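Local coordinates for PF04016 domain protein (Desulfitobacterium hafniense, PDB 3L5O) that is of unknown function but, as a DUF364-family member with enolase-like and Rossmann-like folds, may take part in heavy-metal chelation, at residues L70-A83 / E93-Y105. Residues are numbered along the deposited sequence; the frame is centred on the assembly and turned at random.
Sequences LTQNLLGLPLRVAA and EASIGLAAINAYY
Two short helices joined by a tight turn pack against one face of helix 91-105 in the putative heavy-metal chelation region, beside the three-stranded antiparallel sheet whose central strand, 46-51, touches Leu79 and Ile96. The backbones come closest where Ala83 meets Gly97, their CA atoms 4.2 Å apart. A CB on Gly97 would crowd the carbonyl oxygen of Ala83, which is consistent with glycine at this place. One turn on, Ala100 CB lies 4.0 Å from Ala82 CB; such small residues let the axes of helices 79-83 and 93-105 come to 8.0 Å, at 146° between their directions. Ala83 CB also rests on CG1 of Ile101, whose other neighbours include Met27 of helix 22-29.

Leu79 straddles the far end of this seam. With CG anti to the backbone N (chi1 -151°), its branches divide the work: CG packs on Ala100 O at 3.5 Å, CD1 turns to the CB atoms of Ala100 and Ala103, and CD2 meets Ala103 CB at 3.9 Å and Tyr104 CB slightly farther off. Shortening Leu79 to an alanine is likely to open a gap against Ala103 and deprive Tyr104 CB of this apolar neighbour.

Helix 70-74 stands farther away, its axis 11.8 Å from that of 93-105, and longer side chains bridge the distance. Leu74 CD1 presses on Ile96 CG2 at a tight 3.5 Å, while Leu70 CD2 lies against the aliphatic CG of Glu93, the two side chains crossing nearly perpendicularly. No hydrogen bond spans the contact, so its cohesion rests on apolar burial and shape: small residues where Ala82 and Ala83 meet Gly97 and Ala100, longer side chains at either end.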
# COMPACT_ATOMS: atom_id res chain seq x y z
N LEU A 70 -14.74 -10.31 13.97
CA LEU A 70 -13.83 -9.18 14.16
C LEU A 70 -14.42 -7.92 13.49
O LEU A 70 -14.39 -6.82 14.05
CB LEU A 70 -12.45 -9.51 13.57
CG LEU A 70 -11.27 -8.53 13.71
CD1 LEU A 70 -10.63 -8.59 15.09
CD2 LEU A 70 -10.23 -8.85 12.68
N THR A 71 -14.93 -8.12 12.28
CA THR A 71 -15.47 -7.03 11.47
C THR A 71 -16.54 -6.24 12.21
O THR A 71 -16.46 -5.02 12.31
CB THR A 71 -16.05 -7.63 10.16
OG1 THR A 71 -14.97 -8.16 9.37
CG2 THR A 71 -16.69 -6.56 9.27
N GLN A 72 -17.51 -6.96 12.76
CA GLN A 72 -18.58 -6.34 13.54
C GLN A 72 -18.04 -5.50 14.72
O GLN A 72 -18.51 -4.38 14.94
CB GLN A 72 -19.53 -7.43 14.05
N ASN A 73 -17.07 -6.04 15.46
CA ASN A 73 -16.53 -5.37 16.66
C ASN A 73 -15.82 -4.06 16.39
O ASN A 73 -15.85 -3.17 17.23
CB ASN A 73 -15.52 -6.27 17.38
CG ASN A 73 -16.16 -7.23 18.37
OD1 ASN A 73 -17.12 -6.89 19.06
ND2 ASN A 73 -15.57 -8.42 18.47
N LEU A 74 -15.17 -3.93 15.23
CA LEU A 74 -14.36 -2.76 14.99
C LEU A 74 -15.21 -1.53 14.74
O LEU A 74 -14.77 -0.40 15.01
CB LEU A 74 -13.36 -3.01 13.85
CG LEU A 74 -12.35 -4.13 14.14
CD1 LEU A 74 -11.53 -4.45 12.91
CD2 LEU A 74 -11.44 -3.76 15.33
N LEU A 75 -16.44 -1.74 14.27
CA LEU A 75 -17.36 -0.62 14.07
C LEU A 75 -17.54 0.16 15.34
O LEU A 75 -17.85 -0.40 16.38
CB LEU A 75 -18.74 -1.10 13.62
CG LEU A 75 -18.95 -1.25 12.13
CD1 LEU A 75 -20.42 -1.60 11.92
CD2 LEU A 75 -18.57 0.05 11.40
N GLY A 76 -17.36 1.47 15.24
CA GLY A 76 -17.47 2.34 16.39
C GLY A 76 -16.16 2.65 17.10
O GLY A 76 -16.05 3.66 17.77
N LEU A 77 -15.16 1.79 16.95
CA LEU A 77 -13.92 1.98 17.69
C LEU A 77 -13.13 3.08 17.05
O LEU A 77 -13.29 3.36 15.88
CB LEU A 77 -13.07 0.68 17.70
CG LEU A 77 -13.62 -0.45 18.59
CD1 LEU A 77 -12.67 -1.65 18.58
CD2 LEU A 77 -13.85 0.01 19.98
N PRO A 78 -12.25 3.71 17.82
CA PRO A 78 -11.26 4.59 17.22
C PRO A 78 -10.50 3.92 16.12
O PRO A 78 -10.04 2.78 16.21
CB PRO A 78 -10.34 4.93 18.40
CG PRO A 78 -11.22 4.84 19.57
CD PRO A 78 -12.12 3.66 19.29
N LEU A 79 -10.35 4.68 15.05
CA LEU A 79 -9.56 4.28 13.93
C LEU A 79 -8.15 3.87 14.35
O LEU A 79 -7.57 2.92 13.81
CB LEU A 79 -9.52 5.46 12.95
CG LEU A 79 -9.37 5.21 11.47
CD1 LEU A 79 -10.51 4.32 10.94
CD2 LEU A 79 -9.34 6.56 10.77
N ARG A 80 -7.59 4.56 15.33
CA ARG A 80 -6.24 4.22 15.76
C ARG A 80 -6.17 2.88 16.48
O ARG A 80 -5.15 2.20 16.44
CB ARG A 80 -5.66 5.31 16.63
CG ARG A 80 -4.19 5.08 16.89
CD ARG A 80 -3.49 6.22 17.55
NE ARG A 80 -4.05 6.56 18.85
CZ ARG A 80 -3.80 7.70 19.48
NH1 ARG A 80 -3.01 8.62 18.91
NH2 ARG A 80 -4.33 7.93 20.67
N VAL A 81 -7.26 2.50 17.15
CA VAL A 81 -7.34 1.19 17.82
C VAL A 81 -7.43 0.08 16.75
O VAL A 81 -6.67 -0.89 16.78
CB VAL A 81 -8.49 1.14 18.84
CG1 VAL A 81 -8.63 -0.26 19.42
CG2 VAL A 81 -8.25 2.13 19.98
N ALA A 82 -8.35 0.23 15.81
CA ALA A 82 -8.46 -0.67 14.67
C ALA A 82 -7.15 -0.78 13.83
O ALA A 82 -6.86 -1.83 13.32
CB ALA A 82 -9.58 -0.21 13.76
N ALA A 83 -6.37 0.30 13.73
CA ALA A 83 -5.11 0.32 13.00
C ALA A 83 -4.09 -0.64 13.63
O ALA A 83 -3.25 -1.14 12.92
CB ALA A 83 -4.53 1.73 12.92
N GLU A 93 -6.90 -9.83 9.04
CA GLU A 93 -6.95 -8.85 10.10
C GLU A 93 -5.99 -7.69 9.80
O GLU A 93 -6.35 -6.53 9.94
CB GLU A 93 -6.63 -9.52 11.43
CG GLU A 93 -6.51 -8.56 12.59
CD GLU A 93 -6.46 -9.23 13.94
OE1 GLU A 93 -6.76 -10.44 14.02
OE2 GLU A 93 -6.13 -8.51 14.93
N ALA A 94 -4.78 -8.02 9.35
CA ALA A 94 -3.78 -7.00 9.01
C ALA A 94 -4.25 -6.10 7.88
O ALA A 94 -4.04 -4.91 7.93
CB ALA A 94 -2.46 -7.63 8.67
N SER A 95 -4.97 -6.67 6.92
CA SER A 95 -5.50 -5.89 5.80
C SER A 95 -6.51 -4.85 6.28
O SER A 95 -6.52 -3.74 5.81
CB SER A 95 -6.09 -6.79 4.69
OG SER A 95 -7.40 -7.24 5.00
N ILE A 96 -7.33 -5.22 7.26
CA ILE A 96 -8.27 -4.29 7.94
C ILE A 96 -7.56 -3.15 8.67
O ILE A 96 -7.97 -2.00 8.58
CB ILE A 96 -9.15 -5.12 8.90
CG1 ILE A 96 -10.04 -6.06 8.07
CG2 ILE A 96 -9.98 -4.25 9.81
CD1 ILE A 96 -10.83 -7.08 8.90
N GLY A 97 -6.50 -3.50 9.39
CA GLY A 97 -5.61 -2.54 10.01
C GLY A 97 -5.04 -1.54 9.04
O GLY A 97 -4.99 -0.38 9.35
N LEU A 98 -4.58 -1.99 7.86
CA LEU A 98 -4.10 -1.05 6.86
C LEU A 98 -5.23 -0.21 6.25
O LEU A 98 -5.04 0.97 6.00
CB LEU A 98 -3.31 -1.78 5.75
CG LEU A 98 -2.69 -0.91 4.64
CD1 LEU A 98 -1.75 0.17 5.19
CD2 LEU A 98 -1.95 -1.82 3.67
N ALA A 99 -6.40 -0.79 6.02
CA ALA A 99 -7.56 0.01 5.63
C ALA A 99 -7.87 1.16 6.63
O ALA A 99 -8.09 2.30 6.22
CB ALA A 99 -8.79 -0.91 5.41
N ALA A 100 -7.77 0.89 7.93
CA ALA A 100 -7.98 1.88 8.96
C ALA A 100 -6.90 2.96 8.91
O ALA A 100 -7.20 4.15 8.97
CB ALA A 100 -7.98 1.21 10.35
N ILE A 101 -5.64 2.57 8.78
CA ILE A 101 -4.57 3.56 8.58
C ILE A 101 -4.88 4.49 7.41
O ILE A 101 -4.74 5.71 7.51
CB ILE A 101 -3.21 2.84 8.38
CG1 ILE A 101 -2.75 2.25 9.70
CG2 ILE A 101 -2.16 3.80 7.81
CD1 ILE A 101 -1.62 1.26 9.56
N ASN A 102 -5.34 3.90 6.30
CA ASN A 102 -5.50 4.67 5.07
C ASN A 102 -6.76 5.53 5.10
O ASN A 102 -6.87 6.50 4.35
CB ASN A 102 -5.48 3.75 3.85
CG ASN A 102 -4.09 3.19 3.56
OD1 ASN A 102 -3.08 3.82 3.85
ND2 ASN A 102 -4.04 2.01 3.00
N ALA A 103 -7.70 5.19 5.99
CA ALA A 103 -8.90 6.01 6.20
C ALA A 103 -8.52 7.36 6.80
O ALA A 103 -9.12 8.34 6.48
CB ALA A 103 -9.89 5.31 7.09
N TYR A 104 -7.51 7.40 7.67
CA TYR A 104 -6.98 8.71 8.12
C TYR A 104 -6.14 9.37 7.00
O TYR A 104 -6.55 10.38 6.46
CB TYR A 104 -6.12 8.59 9.36
CG TYR A 104 -5.47 9.90 9.72
CD1 TYR A 104 -6.24 11.00 10.10
CD2 TYR A 104 -4.10 10.05 9.69
CE1 TYR A 104 -5.65 12.20 10.43
CE2 TYR A 104 -3.50 11.24 10.03
CZ TYR A 104 -4.28 12.31 10.40
OH TYR A 104 -3.64 13.46 10.73
N TYR A 105 -4.98 8.79 6.66
CA TYR A 105 -4.00 9.48 5.80
C TYR A 105 -4.49 9.84 4.39
O TYR A 105 -4.08 10.88 3.80
CB TYR A 105 -2.71 8.69 5.72
CG TYR A 105 -1.96 8.60 7.02
CD1 TYR A 105 -1.17 9.66 7.47
CD2 TYR A 105 -2.02 7.45 7.81
CE1 TYR A 105 -0.49 9.59 8.67
CE2 TYR A 105 -1.34 7.38 9.03
CZ TYR A 105 -0.57 8.45 9.45
OH TYR A 105 0.14 8.42 10.64